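Local coordinates for protein probable thiamine pyrophosphokinase (Staphylococcus saprophyticus, PDB 3L8M) that probably transfers a diphosphate group from ATP to thiamine, yielding the cofactor thiamine diphosphate, at residues V18-K21 with H22-W25; G81-Q84 with A85-G89; D104-M107 with G108-I112. All blocks are in the same frame, centred on the assembly; numbering follows the deposited sequence.

All three contacts are local and lie in the part of the chain assigned to the catalytic domain of the thiamin pyrophosphokinase family. In chain order, interaction 1 is the turn between helix 16-19 and strand 24-28, interaction 2 the last turns of helix 77-87, ahead of strand 92-96, and interaction 3 nearly all of helix 103-113. Strands 24-28 and 92-96 belong to the same mixed sheet. The centres of interactions 2 and 3 are about 18 Å apart, yet their helices touch where Ile82 CG1 meets Ile112 CG2 at 4.0 Å. Interaction 1 touches neither, its centre about 24 Å from that of interaction 3. The contacts thus mark separate places in one alpha/beta domain.

Interaction 1: residues V18-K21 with H22-W25; sequences VEHK and HEHW
The carbonyl oxygen of His20 takes two hydrogen bonds from the chain that follows it, and the close packing gathers round this atom. Glu23 N reaches His20 O at 3.1 Å with an N-H...O angle of 161°, closing a type I beta turn from His20 to Glu23. From the opposite face of the carbonyl plane comes the indole: Trp25 NE1 donates to His20 O at 3.0 Å, with the acceptor close to the ring plane. Neither donor lies in the carbonyl plane, so the peptide oxygen is gripped from both faces. Trp25 itself is buried against Ile16 and Leu17 of helix 16-19 and Asn4 and Leu6 of strand 2-6. The turn is the helix-to-strand connection of a beta-alpha-beta unit made of strand 2-6, helix 16-19 and strand 24-28, and the indole bond ties that connection to a buried side chain. Further out, the His20 ring and the Glu23 carboxylate lie alongside each other, planes 19° apart, with Glu23 OE2 over the ring rim, 4.0 Å from His20 CG. Glu23 CG stands anti to the carbonyl carbon (chi1 -49°), and the extended chain beyond it carries the carboxylate back along His20. Glu23 OE1 makes a salt bridge to Lys2 and a hydrogen bond to Asn4. The looser side is the turn's corner, where the exposed His22 ring has Lys21 CG over one face near its rim. Away from this ring, a water donates to Lys21 O at 3.1 Å and to Glu23 O at 2.8 Å, bridging two carbonyls of the turn.

Interaction 2: residues G81-Q84 with A85-G89; sequences GIDQ and AVKRG
The guanidinium of Arg88 meets Gln84 at its edge: Gln84 OE1 lies near the guanidinium plane, 2.8 Å from Arg88 NH1, in a fairly straight bond (158°). The amide of Gln84 is turned 75° against the guanidinium, so the two flat groups meet steeply and do not stack. Outside the two segments, Phe44 makes a cation-pi contact with Arg88. The same NH1 also donates to the backbone oxygen, Gln84 O, at 2.9 Å, with that oxygen tilted from the guanidinium plane. One nitrogen therefore clasps both the side-chain and main-chain oxygens of Gln84, a grip that restrains the guanidinium's rotation. Gln84 supplies its oxygen by bending at chi2, while Arg88 runs extended from CG to NE over Gln84 O. Gln84 NE2 and Arg88 NH2 turn to a neighbouring subunit, bonding Lys87 O and Arg88 O of that chain, so the clasp sits at a subunit interface. Lys87 passes obliquely beside Asp83 and Gln84. Its CE lies 3.9 Å from Asp83 OD2, and its CD is 3.9 Å from Gln84 NE2. Asp83 OD1 and Lys87 NZ, oppositely charged, remain 4.8 Å apart, so any attraction is at longer range and probably modest. Regular helical bonding runs beneath: Val86 N donates to Ile82 O at 2.9 Å, and Lys87 N to Asp83 O at the same length. On the inner side Ile82 packs on Ile93 and Val95 of strand 92-96. Beyond Arg88 the chain leaves helical geometry at Gly89, whose positive phi (92°) and two bonds back into the last turn make the end of helix 77-87 a Schellman motif.

Interaction 3: residues D104-M107 with G108-I112; sequences DHFM and GALQI
Phe106 and Leu110, one helical turn apart, make the main side-chain contact. Leu110 CG lies over one face of the Phe106 ring, off centre toward the rim, and its methyls reach past the rim: Leu110 CD1 is 3.7 Å from Phe106 CE2, and Leu110 CD2 is 4.0 Å from Phe106 CZ. On another flank of the leucine is the selenium of Met107, a selenomethionine, with SE 4.0 Å from Leu110 CD1. Leu110 CD1 thus packs against both the ring and the selenium. The ring of Phe106 is swung anti to the backbone N (chi1 169°), which carries its far end along the helix toward Leu110, whereas the Met107 chain bends at both chi2 and chi3 and folds its selenium back beside the leucine. Below the side chains, Leu110 CG rests on the preceding turn, 3.5 Å from Phe106 O. The backbone sets this spacing through successive helical bonds: Gly108 N to Asp104 O, Ala109 N to His105 O at 2.9 Å, Leu110 N to Phe106 O at 3.2 Å, and Gln111 N to Met107 O. Leu110 N also has a weak second bond to Met107 O. At the start of the segment, Asp104 OD1 lies over a face of the His105 ring near its rim and accepts a weak bond from His105 N, while Asp104 OD2 forms a salt bridge with Arg102. Met107 and Gln111 are exposed, whereas Ala109 and Ile112 are buried. These two pack on helix 77-87, Ala109 against Leu78 and Ile112 against Leu78, Ala79 and Ile82, so helix 103-113, which follows strand 92-96 in the chain, lies against the helix that precedes that strand.

Interaction 1: residues V18-K21 with H22-W25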
ATOM      1  N   VAL A  18     -15.271  -7.568   1.397  1.00 18.52           N
ATOM      2  CA  VAL A  18     -15.155  -6.538   0.355  1.00 24.44           C
ATOM      3  C   VAL A  18     -14.710  -5.210   0.977  1.00 19.50           C
ATOM      4  O   VAL A  18     -13.809  -4.543   0.474  1.00 30.19           O
ATOM      5  CB  VAL A  18     -16.516  -6.287  -0.373  1.00 32.86           C
ATOM      6  CG1 VAL A  18     -16.364  -5.167  -1.419  1.00 15.36           C
ATOM      7  CG2 VAL A  18     -16.994  -7.566  -1.038  1.00 25.45           C
ATOM      8  N   GLU A  19     -15.328  -4.851   2.096  1.00 20.91           N
ATOM      9  CA  GLU A  19     -15.036  -3.582   2.759  1.00 28.23           C
ATOM     10  C   GLU A  19     -13.628  -3.424   3.332  1.00 27.87           C
ATOM     11  O   GLU A  19     -13.152  -2.306   3.517  1.00 25.53           O
ATOM     12  CB  GLU A  19     -16.062  -3.328   3.863  1.00 23.02           C
ATOM     13  CG  GLU A  19     -17.497  -3.497   3.419  1.00 37.05           C
ATOM     14  CD  GLU A  19     -18.487  -3.182   4.529  1.00 47.62           C
ATOM     15  OE1 GLU A  19     -18.158  -3.416   5.711  1.00 40.66           O
ATOM     16  OE2 GLU A  19     -19.599  -2.714   4.214  1.00 58.88           O
ATOM     17  N   HIS A  20     -12.977  -4.542   3.636  1.00 27.45           N
ATOM     18  CA  HIS A  20     -11.616  -4.515   4.181  1.00 21.26           C
ATOM     19  C   HIS A  20     -10.682  -5.382   3.340  1.00 26.03           C
ATOM     20  O   HIS A  20      -9.704  -5.921   3.848  1.00 25.23           O
ATOM     21  CB  HIS A  20     -11.605  -5.027   5.625  1.00 21.73           C
ATOM     22  CG  HIS A  20     -12.449  -4.225   6.563  1.00 36.93           C
ATOM     23  ND1 HIS A  20     -12.682  -4.614   7.863  1.00 44.96           N
ATOM     24  CD2 HIS A  20     -13.126  -3.066   6.390  1.00 51.80           C
ATOM     25  CE1 HIS A  20     -13.470  -3.731   8.450  1.00 49.70           C
ATOM     26  NE2 HIS A  20     -13.754  -2.782   7.577  1.00 59.87           N
ATOM     27  N   LYS A  21     -10.997  -5.511   2.057  1.00 26.69           N
ATOM     28  CA  LYS A  21     -10.208  -6.322   1.130  1.00 33.99           C
ATOM     29  C   LYS A  21      -8.711  -6.000   1.071  1.00 34.74           C
ATOM     30  O   LYS A  21      -7.909  -6.863   0.725  1.00 34.68           O
ATOM     31  CB  LYS A  21     -10.793  -6.213  -0.281  1.00 40.46           C
ATOM     32  CG  LYS A  21      -9.961  -6.907  -1.338  1.00 49.14           C
ATOM     33  CD  LYS A  21     -10.551  -6.764  -2.732  1.00 46.29           C
ATOM     34  CE  LYS A  21      -9.559  -7.277  -3.777  1.00 46.47           C
ATOM     35  NZ  LYS A  21      -9.067  -8.664  -3.463  1.00 37.45           N
ATOM     36  N   HIS A  22      -8.325  -4.772   1.404  1.00 30.00           N
ATOM     37  CA  HIS A  22      -6.912  -4.427   1.334  1.00 30.54           C
ATOM     38  C   HIS A  22      -6.170  -4.498   2.662  1.00 29.35           C
ATOM     39  O   HIS A  22      -4.967  -4.286   2.701  1.00 32.71           O
ATOM     40  CB  HIS A  22      -6.734  -3.042   0.677  1.00 31.86           C
ATOM     41  CG  HIS A  22      -7.262  -2.979  -0.721  1.00 42.79           C
ATOM     42  ND1 HIS A  22      -6.827  -3.834  -1.716  1.00 38.90           N
ATOM     43  CD2 HIS A  22      -8.268  -2.255  -1.268  1.00 35.87           C
ATOM     44  CE1 HIS A  22      -7.546  -3.646  -2.807  1.00 30.51           C
ATOM     45  NE2 HIS A  22      -8.429  -2.693  -2.561  1.00 37.75           N
ATOM     46  N   GLU A  23      -6.863  -4.814   3.753  1.00 26.96           N
ATOM     47  CA  GLU A  23      -6.171  -4.907   5.039  1.00 31.00           C
ATOM     48  C   GLU A  23      -5.420  -6.242   5.133  1.00 28.73           C
ATOM     49  O   GLU A  23      -5.488  -7.052   4.224  1.00 24.87           O
ATOM     50  CB  GLU A  23      -7.171  -4.757   6.186  1.00 34.74           C
ATOM     51  CG  GLU A  23      -8.078  -3.558   6.002  1.00 36.65           C
ATOM     52  CD  GLU A  23      -8.818  -3.159   7.259  1.00 31.39           C
ATOM     53  OE1 GLU A  23      -9.046  -4.028   8.126  1.00 40.60           O
ATOM     54  OE2 GLU A  23      -9.187  -1.970   7.372  1.00 47.31           O
ATOM     55  N   HIS A  24      -4.684  -6.460   6.213  1.00 27.58           N
ATOM     56  CA  HIS A  24      -3.941  -7.710   6.365  1.00 20.73           C
ATOM     57  C   HIS A  24      -4.875  -8.808   6.887  1.00 23.75           C
ATOM     58  O   HIS A  24      -5.474  -8.659   7.961  1.00 22.05           O
ATOM     59  CB  HIS A  24      -2.785  -7.520   7.349  1.00 30.00           C
ATOM     60  CG  HIS A  24      -1.847  -6.409   6.988  1.00 36.26           C
ATOM     61  ND1 HIS A  24      -0.961  -6.492   5.932  1.00 36.34           N
ATOM     62  CD2 HIS A  24      -1.658  -5.187   7.542  1.00 34.96           C
ATOM     63  CE1 HIS A  24      -0.269  -5.368   5.853  1.00 42.23           C
ATOM     64  NE2 HIS A  24      -0.671  -4.559   6.819  1.00 38.08           N
ATOM     65  N   TRP A  25      -5.008  -9.899   6.128  1.00 21.22           N
ATOM     66  CA  TRP A  25      -5.860 -11.009   6.542  1.00 17.69           C
ATOM     67  C   TRP A  25      -5.094 -12.307   6.773  1.00 21.90           C
ATOM     68  O   TRP A  25      -4.249 -12.694   5.966  1.00 21.57           O
ATOM     69  CB  TRP A  25      -6.976 -11.271   5.525  1.00 13.35           C
ATOM     70  CG  TRP A  25      -8.152 -10.326   5.606  1.00 22.75           C
ATOM     71  CD1 TRP A  25      -8.329  -9.153   4.903  1.00 24.34           C
ATOM     72  CD2 TRP A  25      -9.326 -10.485   6.420  1.00 17.30           C
ATOM     73  NE1 TRP A  25      -9.543  -8.583   5.229  1.00 24.21           N
ATOM     74  CE2 TRP A  25     -10.173  -9.378   6.156  1.00 25.36           C
ATOM     75  CE3 TRP A  25      -9.747 -11.453   7.345  1.00 22.95           C
ATOM     76  CZ2 TRP A  25     -11.417  -9.217   6.786  1.00 18.96           C
ATOM     77  CZ3 TRP A  25     -10.997 -11.287   7.982  1.00 13.47           C
ATOM     78  CH2 TRP A  25     -11.808 -10.177   7.692  1.00 18.55           C
TER
HETATM   79  O   HOH W   1      -5.262  -8.131   1.695  1.00 39.43           O

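Interaction 2: residues G81-Q84 with A85-G89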
ATOM      1  N   GLY A  81      -2.351 -18.893  15.498  1.00 22.76           N
ATOM      2  CA  GLY A  81      -2.519 -17.783  14.570  1.00 20.83           C
ATOM      3  C   GLY A  81      -2.307 -16.458  15.267  1.00 28.58           C
ATOM      4  O   GLY A  81      -1.669 -15.560  14.719  1.00 28.77           O
ATOM      5  N   ILE A  82      -2.830 -16.349  16.489  1.00 30.84           N
ATOM      6  CA  ILE A  82      -2.714 -15.139  17.299  1.00 28.25           C
ATOM      7  C   ILE A  82      -1.259 -14.866  17.651  1.00 35.21           C
ATOM      8  O   ILE A  82      -0.712 -13.794  17.356  1.00 28.69           O
ATOM      9  CB  ILE A  82      -3.505 -15.279  18.616  1.00 28.99           C
ATOM     10  CG1 ILE A  82      -5.002 -15.341  18.319  1.00 35.88           C
ATOM     11  CG2 ILE A  82      -3.188 -14.116  19.554  1.00 18.56           C
ATOM     12  CD1 ILE A  82      -5.556 -14.079  17.691  1.00 40.51           C
ATOM     13  N   ASP A  83      -0.645 -15.841  18.308  1.00 28.42           N
ATOM     14  CA  ASP A  83       0.745 -15.736  18.704  1.00 36.91           C
ATOM     15  C   ASP A  83       1.601 -15.391  17.480  1.00 31.49           C
ATOM     16  O   ASP A  83       2.466 -14.513  17.542  1.00 26.75           O
ATOM     17  CB  ASP A  83       1.188 -17.059  19.331  1.00 44.10           C
ATOM     18  CG  ASP A  83       2.684 -17.156  19.496  1.00 62.00           C
ATOM     19  OD1 ASP A  83       3.269 -16.319  20.219  1.00 57.89           O
ATOM     20  OD2 ASP A  83       3.272 -18.081  18.895  1.00 60.84           O
ATOM     21  N   GLN A  84       1.345 -16.075  16.367  1.00 23.79           N
ATOM     22  CA  GLN A  84       2.087 -15.830  15.141  1.00 23.73           C
ATOM     23  C   GLN A  84       1.887 -14.424  14.603  1.00 22.82           C
ATOM     24  O   GLN A  84       2.759 -13.906  13.906  1.00 23.81           O
ATOM     25  CB  GLN A  84       1.699 -16.843  14.065  1.00 21.01           C
ATOM     26  CG  GLN A  84       2.319 -18.202  14.264  1.00 25.04           C
ATOM     27  CD  GLN A  84       3.830 -18.136  14.320  1.00 38.58           C
ATOM     28  OE1 GLN A  84       4.469 -17.499  13.476  1.00 28.44           O
ATOM     29  NE2 GLN A  84       4.416 -18.807  15.311  1.00 40.44           N
ATOM     30  N   ALA A  85       0.739 -13.817  14.904  1.00 17.97           N
ATOM     31  CA  ALA A  85       0.482 -12.453  14.442  1.00 22.02           C
ATOM     32  C   ALA A  85       1.230 -11.491  15.357  1.00 22.21           C
ATOM     33  O   ALA A  85       1.799 -10.497  14.896  1.00 29.76           O
ATOM     34  CB  ALA A  85      -1.014 -12.132  14.455  1.00 21.69           C
ATOM     35  N   VAL A  86       1.220 -11.789  16.652  1.00 26.24           N
ATOM     36  CA  VAL A  86       1.905 -10.950  17.630  1.00 27.81           C
ATOM     37  C   VAL A  86       3.416 -11.000  17.390  1.00 23.05           C
ATOM     38  O   VAL A  86       4.115 -10.027  17.626  1.00 23.24           O
ATOM     39  CB  VAL A  86       1.566 -11.385  19.097  1.00 31.82           C
ATOM     40  CG1 VAL A  86       2.477 -10.672  20.093  1.00 37.89           C
ATOM     41  CG2 VAL A  86       0.119 -11.021  19.422  1.00 24.79           C
ATOM     42  N   LYS A  87       3.916 -12.133  16.904  1.00 19.99           N
ATOM     43  CA  LYS A  87       5.342 -12.263  16.625  1.00 25.85           C
ATOM     44  C   LYS A  87       5.788 -11.374  15.462  1.00 26.68           C
ATOM     45  O   LYS A  87       6.942 -10.939  15.413  1.00 26.11           O
ATOM     46  CB  LYS A  87       5.698 -13.719  16.302  1.00 30.18           C
ATOM     47  CG  LYS A  87       5.915 -14.595  17.511  1.00 41.91           C
ATOM     48  CD  LYS A  87       6.431 -15.973  17.106  1.00 47.26           C
ATOM     49  CE  LYS A  87       6.850 -16.769  18.328  1.00 38.12           C
ATOM     50  NZ  LYS A  87       7.935 -16.046  19.051  1.00 51.98           N
ATOM     51  N   ARG A  88       4.879 -11.121  14.524  1.00 23.02           N
ATOM     52  CA  ARG A  88       5.186 -10.292  13.357  1.00 22.44           C
ATOM     53  C   ARG A  88       4.932  -8.800  13.610  1.00 23.72           C
ATOM     54  O   ARG A  88       5.056  -7.975  12.704  1.00 29.71           O
ATOM     55  CB  ARG A  88       4.373 -10.776  12.146  1.00 16.05           C
ATOM     56  CG  ARG A  88       4.781 -12.172  11.633  1.00 29.49           C
ATOM     57  CD  ARG A  88       3.745 -12.760  10.666  1.00 23.32           C
ATOM     58  NE  ARG A  88       4.209 -13.972   9.990  1.00 20.73           N
ATOM     59  CZ  ARG A  88       4.513 -15.118  10.597  1.00 22.38           C
ATOM     60  NH1 ARG A  88       4.408 -15.228  11.914  1.00 19.00           N
ATOM     61  NH2 ARG A  88       4.919 -16.167   9.887  1.00 19.14           N
ATOM     62  N   GLY A  89       4.566  -8.451  14.837  1.00 20.51           N
ATOM     63  CA  GLY A  89       4.343  -7.047  15.152  1.00 26.01           C
ATOM     64  C   GLY A  89       2.926  -6.517  15.007  1.00 23.12           C
ATOM     65  O   GLY A  89       2.712  -5.307  15.054  1.00 18.59           O
TER

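Interaction 3: residues D104-M107 with G108-I112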
ATOM      1  N   ASP A 104     -17.643 -25.114  22.092  1.00 39.64           N
ATOM      2  CA  ASP A 104     -16.412 -25.411  22.807  1.00 41.38           C
ATOM      3  C   ASP A 104     -15.280 -24.587  22.187  1.00 39.81           C
ATOM      4  O   ASP A 104     -14.352 -24.177  22.885  1.00 41.06           O
ATOM      5  CB  ASP A 104     -16.098 -26.926  22.802  1.00 41.64           C
ATOM      6  CG  ASP A 104     -16.099 -27.545  21.409  1.00 45.37           C
ATOM      7  OD1 ASP A 104     -16.521 -26.881  20.437  1.00 45.38           O
ATOM      8  OD2 ASP A 104     -15.678 -28.724  21.296  1.00 35.86           O
ATOM      9  N   HIS A 105     -15.392 -24.300  20.890  1.00 29.82           N
ATOM     10  CA  HIS A 105     -14.388 -23.509  20.189  1.00 40.07           C
ATOM     11  C   HIS A 105     -14.518 -22.031  20.549  1.00 42.09           C
ATOM     12  O   HIS A 105     -13.518 -21.359  20.836  1.00 38.74           O
ATOM     13  CB  HIS A 105     -14.520 -23.683  18.669  1.00 38.31           C
ATOM     14  CG  HIS A 105     -14.255 -25.082  18.194  1.00 48.95           C
ATOM     15  ND1 HIS A 105     -13.106 -25.773  18.516  1.00 53.88           N
ATOM     16  CD2 HIS A 105     -14.984 -25.911  17.410  1.00 52.12           C
ATOM     17  CE1 HIS A 105     -13.137 -26.967  17.950  1.00 46.36           C
ATOM     18  NE2 HIS A 105     -14.266 -27.075  17.273  1.00 52.94           N
ATOM     19  N   PHE A 106     -15.748 -21.522  20.521  1.00 38.81           N
ATOM     20  CA  PHE A 106     -15.988 -20.129  20.873  1.00 27.14           C
ATOM     21  C   PHE A 106     -15.356 -19.854  22.220  1.00 28.07           C
ATOM     22  O   PHE A 106     -14.762 -18.797  22.426  1.00 27.03           O
ATOM     23  CB  PHE A 106     -17.486 -19.839  20.982  1.00 29.32           C
ATOM     24  CG  PHE A 106     -17.789 -18.501  21.580  1.00 26.64           C
ATOM     25  CD1 PHE A 106     -17.455 -17.332  20.900  1.00 31.74           C
ATOM     26  CD2 PHE A 106     -18.368 -18.405  22.843  1.00 24.29           C
ATOM     27  CE1 PHE A 106     -17.691 -16.077  21.469  1.00 23.02           C
ATOM     28  CE2 PHE A 106     -18.615 -17.155  23.432  1.00 21.31           C
ATOM     29  CZ  PHE A 106     -18.273 -15.985  22.739  1.00 26.66           C
HETATM   30  N   MSE A 107     -15.504 -20.811  23.136  1.00 20.54           N
HETATM   31  CA  MSE A 107     -14.960 -20.701  24.493  1.00 28.47           C
HETATM   32  C   MSE A 107     -13.430 -20.688  24.495  1.00 35.91           C
HETATM   33  O   MSE A 107     -12.800 -19.954  25.270  1.00 38.82           O
HETATM   34  CB  MSE A 107     -15.467 -21.865  25.356  1.00 24.41           C
HETATM   35  CG  MSE A 107     -16.992 -21.939  25.443  1.00 32.91           C
HETATM   36 SE   MSE A 107     -17.743 -20.426  26.370  0.67 37.87          SE
HETATM   37  CE  MSE A 107     -17.586 -21.135  28.148  1.00 37.39           C
ATOM     38  N   GLY A 108     -12.837 -21.514  23.636  1.00 29.92           N
ATOM     39  CA  GLY A 108     -11.388 -21.556  23.552  1.00 33.67           C
ATOM     40  C   GLY A 108     -10.913 -20.197  23.080  1.00 32.96           C
ATOM     41  O   GLY A 108      -9.898 -19.664  23.553  1.00 28.51           O
ATOM     42  N   ALA A 109     -11.671 -19.615  22.155  1.00 27.79           N
ATOM     43  CA  ALA A 109     -11.323 -18.305  21.636  1.00 27.93           C
ATOM     44  C   ALA A 109     -11.308 -17.303  22.793  1.00 25.21           C
ATOM     45  O   ALA A 109     -10.493 -16.372  22.798  1.00 30.91           O
ATOM     46  CB  ALA A 109     -12.323 -17.882  20.532  1.00 17.50           C
ATOM     47  N   LEU A 110     -12.188 -17.492  23.781  1.00 25.58           N
ATOM     48  CA  LEU A 110     -12.220 -16.588  24.940  1.00 29.53           C
ATOM     49  C   LEU A 110     -10.994 -16.795  25.840  1.00 33.66           C
ATOM     50  O   LEU A 110     -10.478 -15.841  26.434  1.00 27.93           O
ATOM     51  CB  LEU A 110     -13.501 -16.784  25.757  1.00 27.25           C
ATOM     52  CG  LEU A 110     -14.845 -16.477  25.086  1.00 24.04           C
ATOM     53  CD1 LEU A 110     -15.964 -16.810  26.051  1.00 24.35           C
ATOM     54  CD2 LEU A 110     -14.921 -15.015  24.674  1.00 22.32           C
ATOM     55  N   GLN A 111     -10.519 -18.036  25.937  1.00 33.79           N
ATOM     56  CA  GLN A 111      -9.334 -18.311  26.745  1.00 37.79           C
ATOM     57  C   GLN A 111      -8.128 -17.509  26.230  1.00 44.87           C
ATOM     58  O   GLN A 111      -7.317 -17.018  27.020  1.00 34.66           O
ATOM     59  CB  GLN A 111      -9.016 -19.808  26.742  1.00 20.00           C
ATOM     60  CG  GLN A 111     -10.049 -20.665  27.455  1.00 20.00           C
ATOM     61  CD  GLN A 111      -9.740 -22.144  27.369  1.00 20.00           C
ATOM     62  OE1 GLN A 111      -9.059 -22.590  26.445  1.00 20.00           O
ATOM     63  NE2 GLN A 111     -10.238 -22.912  28.335  1.00 20.00           N
ATOM     64  N   ILE A 112      -8.005 -17.383  24.910  1.00 39.04           N
ATOM     65  CA  ILE A 112      -6.889 -16.649  24.324  1.00 33.65           C
ATOM     66  C   ILE A 112      -6.855 -15.183  24.764  1.00 39.38           C
ATOM     67  O   ILE A 112      -5.798 -14.662  25.137  1.00 40.39           O
ATOM     68  CB  ILE A 112      -6.924 -16.712  22.786  1.00 30.28           C
ATOM     69  CG1 ILE A 112      -6.779 -18.160  22.323  1.00 17.81           C
ATOM     70  CG2 ILE A 112      -5.781 -15.895  22.198  1.00 27.84           C
ATOM     71  CD1 ILE A 112      -7.078 -18.341  20.862  1.00 19.93           C
TER